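Local coordinates for PpBBE-like 1 D396N (Physcomitrella patens subsp. patens, PDB 6EO5), which oxidises cellobiose as a flavoenzyme of the berberine bridge enzyme family, using a bi-covalently attached FAD, at residues Gly425-Gln429 against Ser439-Gly443; Tyr337-Leu343 against His386-Ser392; Lys332-Ile336 against Ile412-Trp416; Phe195-Ala200 against Gly380-Phe384. All blocks are in the same frame, centred on the assembly; numbering follows the deposited sequence.

Contact 1. Residues Gly425-Gln429 against Ser439-Gly443; sequences GQAYQ and SAYYG. With FAD (flavin-adenine dinucleotide), chain C.
The ring of Tyr441 lies across the backbone from Ala427 to Gln429, and its CD1-CE1 side makes most of the overlap. CE1 reaches the CB of Ala427 at 3.5 Å and CD1 reaches the CB of Gln429 at 3.6 Å. The O of Ala427 sits close to the ring plane, at an edge, 3.2 Å from Tyr441 CD1. Gln429 and Tyr441 run past each other in opposite directions. With CG of Gln429 between backbone N and carbonyl carbon (chi1 46°) and the chain bent at its second torsion, the amide is carried along Tyr441 to the CE1 side of the Tyr442 ring. There a water joins the two segments, accepting from Gln429 NE2 at 2.9 Å and donating to Tyr441 O at 2.7 Å. The amide is further fixed by His386 NE2 at its OE1 and by Gly199 O at its NE2.

One direct backbone bond crosses: Ala427 N to Ala440 O, 3.2 Å and nearly straight (163° at the hydrogen). Tyr428, part of the FAD pocket, turns away from helix 438-442 toward the flavin, where its OH donates to FAD O2 at 2.6 Å, with O2 in the plane of the phenol ring. Gly155 N also bonds this hydroxyl, so two partners fix it at the pyrimidine end of the isoalloxazine.

Both segments belong to the berberine and berberine-like family region. The loop 425-429 runs from helix 405-420 toward helix 438-442, packed between the latter and strand 331-338, where Ser335 OG accepts a hydrogen bond from Tyr428 N.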
# COMPACT_ATOMS: atom_id res chain seq x y z
N GLY A 425 14.17 -1.07 -13.52
CA GLY A 425 12.97 -1.77 -13.92
C GLY A 425 12.14 -2.32 -12.78
O GLY A 425 11.21 -3.09 -13.04
N GLN A 426 12.44 -1.98 -11.53
CA GLN A 426 11.63 -2.49 -10.43
C GLN A 426 10.46 -1.56 -10.14
O GLN A 426 10.52 -0.35 -10.41
CB GLN A 426 12.46 -2.68 -9.17
CG GLN A 426 13.83 -3.26 -9.39
CD GLN A 426 14.87 -2.66 -8.42
OE1 GLN A 426 14.63 -2.57 -7.19
NE2 GLN A 426 16.00 -2.21 -8.97
N ALA A 427 9.40 -2.14 -9.61
CA ALA A 427 8.18 -1.43 -9.28
C ALA A 427 7.69 -1.87 -7.91
O ALA A 427 8.11 -2.90 -7.39
CB ALA A 427 7.10 -1.67 -10.34
N TYR A 428 6.78 -1.07 -7.34
CA TYR A 428 6.25 -1.27 -5.99
C TYR A 428 4.90 -1.96 -6.07
O TYR A 428 3.95 -1.42 -6.65
CB TYR A 428 6.15 0.08 -5.26
CG TYR A 428 5.53 0.02 -3.87
CD1 TYR A 428 5.87 -0.98 -2.97
CD2 TYR A 428 4.63 1.01 -3.45
CE1 TYR A 428 5.31 -1.02 -1.71
CE2 TYR A 428 4.07 0.98 -2.19
CZ TYR A 428 4.41 -0.03 -1.32
OH TYR A 428 3.85 -0.04 -0.06
N GLN A 429 4.80 -3.15 -5.46
CA GLN A 429 3.65 -4.02 -5.69
C GLN A 429 2.36 -3.53 -5.03
O GLN A 429 1.29 -4.04 -5.38
CB GLN A 429 3.97 -5.44 -5.21
CG GLN A 429 4.63 -5.52 -3.84
CD GLN A 429 6.15 -5.61 -3.92
OE1 GLN A 429 6.80 -4.83 -4.63
NE2 GLN A 429 6.71 -6.57 -3.19
N SER A 439 8.86 -10.32 -12.33
CA SER A 439 10.27 -10.11 -11.99
C SER A 439 10.53 -8.68 -11.53
O SER A 439 11.48 -8.44 -10.78
CB SER A 439 11.17 -10.43 -13.17
OG SER A 439 10.81 -9.69 -14.33
N ALA A 440 9.71 -7.73 -11.98
CA ALA A 440 9.89 -6.35 -11.54
C ALA A 440 9.51 -6.17 -10.08
O ALA A 440 10.06 -5.29 -9.39
CB ALA A 440 9.09 -5.40 -12.43
N TYR A 441 8.58 -6.98 -9.58
CA TYR A 441 8.16 -6.87 -8.19
C TYR A 441 8.97 -7.77 -7.27
O TYR A 441 9.26 -7.40 -6.13
CB TYR A 441 6.68 -7.21 -8.03
CG TYR A 441 5.74 -6.22 -8.67
CD1 TYR A 441 5.74 -4.88 -8.29
CD2 TYR A 441 4.84 -6.62 -9.65
CE1 TYR A 441 4.87 -3.97 -8.87
CE2 TYR A 441 3.97 -5.72 -10.23
CZ TYR A 441 3.98 -4.40 -9.84
OH TYR A 441 3.11 -3.51 -10.42
N TYR A 442 9.37 -8.95 -7.74
CA TYR A 442 9.89 -9.98 -6.86
C TYR A 442 11.32 -10.40 -7.16
O TYR A 442 11.98 -10.94 -6.26
CB TYR A 442 8.94 -11.19 -6.90
CG TYR A 442 7.54 -10.84 -6.42
CD1 TYR A 442 7.33 -10.19 -5.20
CD2 TYR A 442 6.42 -11.15 -7.18
CE1 TYR A 442 6.05 -9.85 -4.75
CE2 TYR A 442 5.13 -10.82 -6.75
CZ TYR A 442 4.96 -10.17 -5.54
OH TYR A 442 3.69 -9.84 -5.11
N GLY A 443 11.83 -10.17 -8.38
CA GLY A 443 13.25 -10.34 -8.67
C GLY A 443 13.87 -11.64 -8.16
O GLY A 443 13.39 -12.74 -8.46
PA FAD C . -7.55 -4.75 -1.21
O1A FAD C . -8.01 -4.36 -2.60
O2A FAD C . -8.70 -5.21 -0.34
O5B FAD C . -6.36 -5.84 -1.19
C5B FAD C . -5.30 -5.78 -2.13
C4B FAD C . -4.76 -7.18 -2.41
O4B FAD C . -4.48 -7.85 -1.20
C3B FAD C . -5.76 -8.04 -3.16
O3B FAD C . -5.06 -8.94 -3.98
C2B FAD C . -6.43 -8.81 -2.06
O2B FAD C . -6.99 -10.02 -2.52
C1B FAD C . -5.29 -9.02 -1.07
N9A FAD C . -5.83 -9.20 0.29
C8A FAD C . -6.71 -8.36 0.94
N7A FAD C . -6.98 -8.89 2.16
C5A FAD C . -6.30 -10.05 2.29
C6A FAD C . -6.24 -10.98 3.31
N6A FAD C . -6.94 -10.78 4.42
N1A FAD C . -5.45 -12.09 3.17
C2A FAD C . -4.74 -12.29 2.01
N3A FAD C . -4.81 -11.36 0.99
C4A FAD C . -5.58 -10.26 1.12
N1 FAD C . 0.36 2.44 -0.34
C2 FAD C . 1.41 2.75 0.52
O2 FAD C . 2.38 1.99 0.72
N3 FAD C . 1.37 3.96 1.21
C4 FAD C . 0.32 4.83 1.03
O4 FAD C . 0.30 5.89 1.66
C4X FAD C . -0.72 4.52 0.17
N5 FAD C . -1.79 5.38 0.04
C5X FAD C . -2.96 4.94 -0.55
C6 FAD C . -4.08 5.76 -0.56
C7 FAD C . -5.32 5.33 -1.03
C7M FAD C . -6.52 6.26 -1.00
C8 FAD C . -5.40 4.05 -1.62
C8M FAD C . -6.68 3.56 -2.26
C9 FAD C . -4.24 3.26 -1.69
C9A FAD C . -3.01 3.68 -1.15
N10 FAD C . -1.83 2.93 -1.24
C10 FAD C . -0.72 3.29 -0.49
C1' FAD C . -1.79 1.59 -1.90
C2' FAD C . -2.15 0.53 -0.86
O2' FAD C . -1.07 0.21 -0.01
C3' FAD C . -2.58 -0.72 -1.60
O3' FAD C . -3.68 -0.35 -2.39
C4' FAD C . -2.93 -1.82 -0.60
O4' FAD C . -2.63 -3.08 -1.18
C5' FAD C . -4.40 -1.73 -0.18
O5' FAD C . -4.82 -2.79 0.64
P FAD C . -6.40 -3.04 0.83
O1P FAD C . -6.62 -4.13 1.86
O2P FAD C . -7.18 -1.79 1.14
O3P FAD C . -6.87 -3.40 -0.66
O HOH W 1 9.42 -7.59 -3.47

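Contact 2. Residues Tyr337-Leu343 against His386-Ser392; sequences YVNGPGL and HRNSLYS
Tyr337 and Val338 pair with Ser392 and Tyr391 at the ends of two antiparallel strands, where a classic beta bulge sets Leu390 and Tyr391 both opposite Val338. Val338 N donates to Tyr391 O at 3.0 Å. Val338 O takes Leu390 N at 2.8 Å and more weakly Tyr391 N at 3.3 Å.

The CB of Tyr337 starts near the CB of Ser389. With CG anti to the carbonyl carbon (chi1 -83°), the ring leans over the 386-392 segment. CD1 passes Ser389 OG at 3.4 Å, and CE1 comes to 3.5 Å from Ser392 CB. Over one face lies His386: its CB and imidazole cover the CE2-CZ side, CE2 being 3.3 Å from His386 CG. The two rings form an offset stack, centroids 4.5 Å apart and planes 21° from parallel. At the tip, Tyr337 OH bonds the hydroxyl of Tyr368.

On the other side of the sheet, Val338 CB sits over the face of the Tyr391 ring in a CH-pi contact, the two side chains pointing the same way. Beyond it, Tyr391 OH bonds Gln243 OE1 and touches Leu343 CG at 3.5 Å.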
# COMPACT_ATOMS: atom_id res chain seq x y z
N TYR A 337 11.09 2.34 -9.43
CA TYR A 337 12.09 2.68 -8.42
C TYR A 337 13.30 3.35 -9.07
O TYR A 337 13.73 2.96 -10.16
CB TYR A 337 12.54 1.45 -7.63
CG TYR A 337 11.61 1.07 -6.50
CD1 TYR A 337 11.60 1.81 -5.30
CD2 TYR A 337 10.74 -0.01 -6.62
CE1 TYR A 337 10.73 1.46 -4.24
CE2 TYR A 337 9.87 -0.36 -5.59
CZ TYR A 337 9.87 0.37 -4.41
OH TYR A 337 8.99 -0.00 -3.42
N VAL A 338 13.84 4.35 -8.38
CA VAL A 338 15.02 5.09 -8.81
C VAL A 338 16.10 4.91 -7.76
O VAL A 338 15.83 5.05 -6.56
CB VAL A 338 14.72 6.59 -9.01
CG1 VAL A 338 15.95 7.30 -9.51
CG2 VAL A 338 13.55 6.78 -9.98
N ASN A 339 17.31 4.59 -8.20
CA ASN A 339 18.44 4.38 -7.30
C ASN A 339 19.22 5.67 -7.12
O ASN A 339 19.16 6.59 -7.95
CB ASN A 339 19.37 3.30 -7.84
CG ASN A 339 18.76 1.92 -7.76
OD1 ASN A 339 17.82 1.67 -7.00
ND2 ASN A 339 19.31 1.01 -8.54
N GLY A 340 19.97 5.74 -6.01
CA GLY A 340 20.88 6.85 -5.79
C GLY A 340 21.86 6.97 -6.96
O GLY A 340 22.28 5.96 -7.52
N PRO A 341 22.22 8.20 -7.34
CA PRO A 341 21.83 9.47 -6.72
C PRO A 341 20.58 10.05 -7.34
O PRO A 341 20.29 11.22 -7.10
CB PRO A 341 23.03 10.36 -6.99
CG PRO A 341 23.50 9.90 -8.34
CD PRO A 341 23.20 8.41 -8.43
N GLY A 342 19.87 9.26 -8.13
CA GLY A 342 18.62 9.72 -8.70
C GLY A 342 18.65 9.86 -10.21
O GLY A 342 19.53 9.31 -10.89
N LEU A 343 17.68 10.57 -10.75
CA LEU A 343 17.69 10.84 -12.18
C LEU A 343 18.78 11.85 -12.51
O LEU A 343 18.99 12.82 -11.79
CB LEU A 343 16.32 11.37 -12.63
CG LEU A 343 15.12 10.45 -12.37
CD1 LEU A 343 13.82 11.15 -12.72
CD2 LEU A 343 15.25 9.15 -13.14
N HIS A 386 12.87 -4.35 -2.54
CA HIS A 386 13.28 -3.00 -2.92
C HIS A 386 13.95 -2.32 -1.74
O HIS A 386 13.38 -1.47 -1.05
CB HIS A 386 12.07 -2.24 -3.43
CG HIS A 386 11.18 -3.06 -4.30
ND1 HIS A 386 11.57 -3.50 -5.56
CD2 HIS A 386 9.95 -3.58 -4.08
CE1 HIS A 386 10.60 -4.24 -6.07
NE2 HIS A 386 9.60 -4.29 -5.20
N ARG A 387 15.20 -2.71 -1.50
CA ARG A 387 15.93 -2.29 -0.31
C ARG A 387 17.13 -1.41 -0.65
O ARG A 387 18.00 -1.22 0.21
CB ARG A 387 16.40 -3.52 0.47
CG ARG A 387 15.29 -4.50 0.78
CD ARG A 387 14.38 -3.95 1.84
NE ARG A 387 13.45 -4.96 2.34
CZ ARG A 387 12.59 -4.73 3.33
NH1 ARG A 387 12.56 -3.53 3.90
NH2 ARG A 387 11.77 -5.69 3.74
N ASN A 388 17.21 -0.89 -1.89
CA ASN A 388 18.41 -0.17 -2.31
C ASN A 388 18.09 1.02 -3.23
O ASN A 388 18.97 1.45 -4.00
CB ASN A 388 19.39 -1.11 -3.02
CG ASN A 388 20.82 -0.62 -2.94
OD1 ASN A 388 21.29 -0.18 -1.88
ND2 ASN A 388 21.52 -0.68 -4.06
N SER A 389 16.89 1.57 -3.15
CA SER A 389 16.49 2.70 -3.97
C SER A 389 16.60 4.00 -3.18
O SER A 389 16.61 4.00 -1.95
CB SER A 389 15.05 2.54 -4.45
OG SER A 389 14.20 2.71 -3.33
N LEU A 390 16.65 5.11 -3.92
CA LEU A 390 16.51 6.41 -3.27
C LEU A 390 15.04 6.74 -3.04
O LEU A 390 14.66 7.15 -1.94
CB LEU A 390 17.20 7.49 -4.10
CG LEU A 390 17.28 8.90 -3.52
CD1 LEU A 390 17.96 8.91 -2.13
CD2 LEU A 390 18.00 9.83 -4.51
N TYR A 391 14.20 6.54 -4.06
CA TYR A 391 12.77 6.80 -3.93
C TYR A 391 11.99 5.98 -4.96
O TYR A 391 12.56 5.49 -5.94
CB TYR A 391 12.47 8.30 -4.07
CG TYR A 391 12.92 8.91 -5.38
CD1 TYR A 391 12.11 8.83 -6.52
CD2 TYR A 391 14.13 9.60 -5.48
CE1 TYR A 391 12.51 9.39 -7.71
CE2 TYR A 391 14.53 10.17 -6.67
CZ TYR A 391 13.72 10.06 -7.79
OH TYR A 391 14.11 10.62 -8.99
N SER A 392 10.69 5.85 -4.71
CA SER A 392 9.74 5.27 -5.65
C SER A 392 8.96 6.38 -6.33
O SER A 392 8.83 7.48 -5.78
CB SER A 392 8.77 4.34 -4.92
OG SER A 392 8.03 5.07 -3.94

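Contact 3. Residues Lys332-Ile336 against Ile412-Trp416; sequences KAKSI and ITRYW
Trp416 lies between Lys334 and Ile336, which meet opposite faces of its indole. On one side Lys334, bent at its last two torsions, brings CE to 3.5 Å from Trp416 CB and puts NZ 4.9 Å from the centroid of the five-membered ring, 19° off the normal: a long cation-pi contact. On the other, Ile336 CD1 packs off-centre, 3.7 Å from Trp416 CE2. Trp416 NE1 donates to Ser335 O at 2.7 Å. This acceptor is 4° from the ring plane, although the N-H meets the carbonyl from above its own plane. Trp416 CG is anti to the backbone N (chi1 -171°), which directs the indole off the helix to the strand.

Farther along, Lys334 CD rests 3.6 Å from Ile412 O, and Lys332 CG meets Ile412 CG2 at 3.8 Å. Strand 332-336 and helix 412-416 run nearly parallel, with axes 8.9 Å apart. Strand 391-398 holds Lys332, Lys334 and Ile336 by backbone bonds, and its Met395 packs against the indole and Ile412.

Both ammonium groups form salt bridges with Asp433, and Lys332 also with Glu84. These carboxylates probably compensate much of the buried charge, making the pi face a secondary partner for Lys334.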
# COMPACT_ATOMS: atom_id res chain seq x y z
N LYS A 332 -5.63 4.71 -14.20
CA LYS A 332 -4.55 3.75 -14.39
C LYS A 332 -3.34 4.26 -13.62
O LYS A 332 -2.99 5.45 -13.71
CB LYS A 332 -4.23 3.57 -15.87
CG LYS A 332 -2.99 2.74 -16.14
CD LYS A 332 -3.17 1.29 -15.74
CE LYS A 332 -1.89 0.53 -15.97
NZ LYS A 332 -1.96 -0.83 -15.39
N ALA A 333 -2.71 3.38 -12.84
CA ALA A 333 -1.52 3.72 -12.07
C ALA A 333 -0.35 2.83 -12.46
O ALA A 333 -0.52 1.65 -12.79
CB ALA A 333 -1.80 3.60 -10.56
N LYS A 334 0.86 3.40 -12.45
CA LYS A 334 2.10 2.66 -12.63
C LYS A 334 3.11 3.14 -11.60
O LYS A 334 2.92 4.19 -10.97
CB LYS A 334 2.64 2.83 -14.06
CG LYS A 334 1.61 2.53 -15.14
CD LYS A 334 2.14 2.72 -16.56
CE LYS A 334 3.18 1.69 -16.94
NZ LYS A 334 2.64 0.30 -17.02
N SER A 335 4.18 2.38 -11.40
CA SER A 335 5.22 2.82 -10.47
C SER A 335 6.59 2.37 -10.96
O SER A 335 6.71 1.55 -11.89
CB SER A 335 4.97 2.31 -9.04
OG SER A 335 5.36 0.95 -8.89
N ILE A 336 7.64 2.91 -10.34
CA ILE A 336 9.02 2.56 -10.68
C ILE A 336 9.90 2.95 -9.51
O ILE A 336 9.54 3.79 -8.69
CB ILE A 336 9.46 3.27 -11.98
CG1 ILE A 336 10.43 2.39 -12.78
CG2 ILE A 336 10.03 4.65 -11.69
CD1 ILE A 336 10.69 2.91 -14.15
N ILE A 412 0.04 7.71 -19.38
CA ILE A 412 0.82 7.30 -18.22
C ILE A 412 1.77 6.16 -18.55
O ILE A 412 2.78 5.97 -17.86
CB ILE A 412 -0.12 6.94 -17.04
CG1 ILE A 412 0.62 7.11 -15.72
CG2 ILE A 412 -0.66 5.53 -17.18
CD1 ILE A 412 0.75 8.56 -15.27
N THR A 413 1.50 5.41 -19.62
CA THR A 413 2.42 4.36 -20.04
C THR A 413 3.60 4.92 -20.83
O THR A 413 4.74 4.46 -20.67
CB THR A 413 1.67 3.31 -20.86
OG1 THR A 413 0.70 2.68 -20.01
CG2 THR A 413 2.62 2.27 -21.42
N ARG A 414 3.36 5.92 -21.68
CA ARG A 414 4.45 6.68 -22.27
C ARG A 414 5.36 7.24 -21.19
O ARG A 414 6.59 7.14 -21.28
CB ARG A 414 3.91 7.81 -23.13
CG ARG A 414 3.38 7.44 -24.47
CD ARG A 414 3.00 8.70 -25.21
NE ARG A 414 1.72 9.27 -24.77
CZ ARG A 414 0.58 9.16 -25.47
NH1 ARG A 414 0.58 8.51 -26.64
NH2 ARG A 414 -0.55 9.70 -24.99
N TYR A 415 4.76 7.86 -20.16
CA TYR A 415 5.53 8.45 -19.08
C TYR A 415 6.42 7.42 -18.41
O TYR A 415 7.61 7.66 -18.17
CB TYR A 415 4.58 9.10 -18.08
CG TYR A 415 5.25 9.69 -16.84
CD1 TYR A 415 5.62 8.88 -15.76
CD2 TYR A 415 5.50 11.05 -16.74
CE1 TYR A 415 6.23 9.42 -14.63
CE2 TYR A 415 6.10 11.60 -15.62
CZ TYR A 415 6.46 10.78 -14.57
OH TYR A 415 7.04 11.34 -13.47
N TRP A 416 5.84 6.25 -18.08
CA TRP A 416 6.64 5.20 -17.45
C TRP A 416 7.82 4.80 -18.32
O TRP A 416 8.91 4.54 -17.82
CB TRP A 416 5.77 3.98 -17.15
CG TRP A 416 6.46 2.94 -16.32
CD1 TRP A 416 6.39 2.79 -14.97
CD2 TRP A 416 7.37 1.91 -16.79
NE1 TRP A 416 7.18 1.73 -14.56
CE2 TRP A 416 7.78 1.18 -15.66
CE3 TRP A 416 7.85 1.54 -18.05
CZ2 TRP A 416 8.67 0.10 -15.75
CZ3 TRP A 416 8.73 0.47 -18.14
CH2 TRP A 416 9.13 -0.24 -16.99

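Contact 4. Residues Phe195-Ala200 against Gly380-Phe384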
# COMPACT_ATOMS: atom_id res chain seq x y z
N PHE A 195 8.18 -15.83 5.13
CA PHE A 195 8.92 -15.07 4.12
C PHE A 195 7.99 -14.55 3.03
O PHE A 195 8.06 -13.37 2.64
CB PHE A 195 10.01 -15.96 3.54
CG PHE A 195 10.76 -15.36 2.40
CD1 PHE A 195 10.26 -15.46 1.10
CD2 PHE A 195 11.99 -14.77 2.60
CE1 PHE A 195 10.96 -14.93 0.03
CE2 PHE A 195 12.70 -14.24 1.53
CZ PHE A 195 12.18 -14.32 0.25
N ALA A 196 7.11 -15.41 2.52
CA ALA A 196 6.28 -15.03 1.37
C ALA A 196 5.32 -13.89 1.70
O ALA A 196 5.10 -13.01 0.86
CB ALA A 196 5.51 -16.25 0.86
N ILE A 197 4.72 -13.90 2.89
CA ILE A 197 3.63 -12.95 3.15
C ILE A 197 4.16 -11.55 3.44
O ILE A 197 3.40 -10.58 3.35
CB ILE A 197 2.70 -13.43 4.30
CG1 ILE A 197 3.44 -13.48 5.64
CG2 ILE A 197 2.08 -14.79 4.00
CD1 ILE A 197 3.30 -12.19 6.46
N ARG A 198 5.45 -11.42 3.76
CA ARG A 198 6.09 -10.12 3.95
C ARG A 198 6.54 -9.55 2.59
O ARG A 198 7.73 -9.43 2.29
CB ARG A 198 7.27 -10.24 4.90
CG ARG A 198 6.87 -10.33 6.36
CD ARG A 198 7.56 -11.48 7.09
NE ARG A 198 8.85 -11.15 7.69
CZ ARG A 198 9.95 -11.88 7.55
NH1 ARG A 198 9.92 -13.01 6.85
NH2 ARG A 198 11.08 -11.51 8.14
N GLY A 199 5.55 -9.18 1.78
CA GLY A 199 5.85 -8.65 0.46
C GLY A 199 5.07 -9.26 -0.70
O GLY A 199 4.83 -8.60 -1.71
N ALA A 200 4.66 -10.53 -0.57
CA ALA A 200 3.89 -11.18 -1.62
C ALA A 200 2.65 -11.88 -1.07
O ALA A 200 2.15 -12.82 -1.70
CB ALA A 200 4.76 -12.18 -2.39
N GLY A 380 17.33 -10.58 1.17
CA GLY A 380 17.19 -12.02 1.16
C GLY A 380 16.37 -12.60 2.28
O GLY A 380 16.22 -13.83 2.34
N GLU A 381 15.82 -11.77 3.17
CA GLU A 381 15.04 -12.27 4.29
C GLU A 381 13.56 -11.94 4.21
O GLU A 381 12.80 -12.39 5.07
CB GLU A 381 15.60 -11.73 5.61
CG GLU A 381 16.94 -12.33 5.97
CD GLU A 381 17.58 -11.65 7.15
OE1 GLU A 381 16.97 -10.71 7.71
OE2 GLU A 381 18.71 -12.06 7.52
N THR A 382 13.13 -11.16 3.22
CA THR A 382 11.70 -10.94 3.01
C THR A 382 11.40 -11.02 1.52
O THR A 382 12.27 -10.86 0.67
CB THR A 382 11.21 -9.58 3.56
OG1 THR A 382 11.78 -8.51 2.80
CG2 THR A 382 11.57 -9.43 5.05
N ALA A 383 10.12 -11.28 1.23
CA ALA A 383 9.65 -11.21 -0.14
C ALA A 383 9.72 -9.80 -0.71
O ALA A 383 9.61 -9.63 -1.93
CB ALA A 383 8.22 -11.74 -0.22
N PHE A 384 9.89 -8.78 0.13
CA PHE A 384 10.02 -7.40 -0.34
C PHE A 384 11.49 -7.12 -0.62
O PHE A 384 12.32 -7.14 0.29
CB PHE A 384 9.46 -6.42 0.69
CG PHE A 384 9.31 -5.02 0.16
CD1 PHE A 384 10.37 -4.13 0.21
CD2 PHE A 384 8.11 -4.61 -0.41
CE1 PHE A 384 10.24 -2.84 -0.29
CE2 PHE A 384 7.97 -3.32 -0.92
CZ PHE A 384 9.04 -2.43 -0.85
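Helix 191-200 meets the irregular loop 380-384 through a backbone bond, Ala383 N to Phe195 O, at 3.3 Å and bent to 140° at the hydrogen. Three residues on, Arg198 is the centre of an inverse gamma turn, and Gly199 follows with phi at 131°. The contact thereby packs the connection between strands 361-367 and 391-398 of the seven-stranded sheet onto this helix.

The methyl of Ala383 points into the turn: its CB lies 3.3 Å from Phe195 O, 3.4 Å from Arg198 O and 4.1 Å from Ala200 CB. Phe195, whose CG is anti to its own N (chi1 174°), lays one ring face on the Thr382-Ala383 peptide. Ala383 N stands over the ring centre and Thr382 C nearer the rim, 3.5 Å from Phe195 CE2. Gly380 O meets the same ring at its edge, near the plane, 3.6 Å from CE2.

Arg198 crosses Thr382 at about a right angle, and the Thr382 CG2 methyl sits over the guanidinium face, 3.8 Å from NH2. The Thr382 OG1 bonds Arg387 NH2, while Leu449 of helix 446-456 packs on Ala383, Ala196 and Ala200.

Arg198 NH2 and Glu381 OE1 stay 6.0 Å apart. Any attraction between them is probably modest, and the contact rests chiefly on an aromatic face over a peptide, a methyl against the carbonyls of Phe195 and Arg198, and a bent backbone bond.

How the contacts relate
From the N terminus, helix 191-200 comes first, and contact 4 closes the longest loop by bringing residues 380-384 back to it. Inside that loop strand 331-338 opens contact 3 and then contact 2. Contact 2 closes at 386-392 and contact 3 at 412-416, so contact 2 is nested within contact 3, while both cross contact 4. Contact 1 follows in series as a short local closure, and it touches each of the other three. The four contacts join helix 191-200, the edge of the seven-stranded sheet and helices 405-420 and 438-442, with contact 1 reaching the flavin.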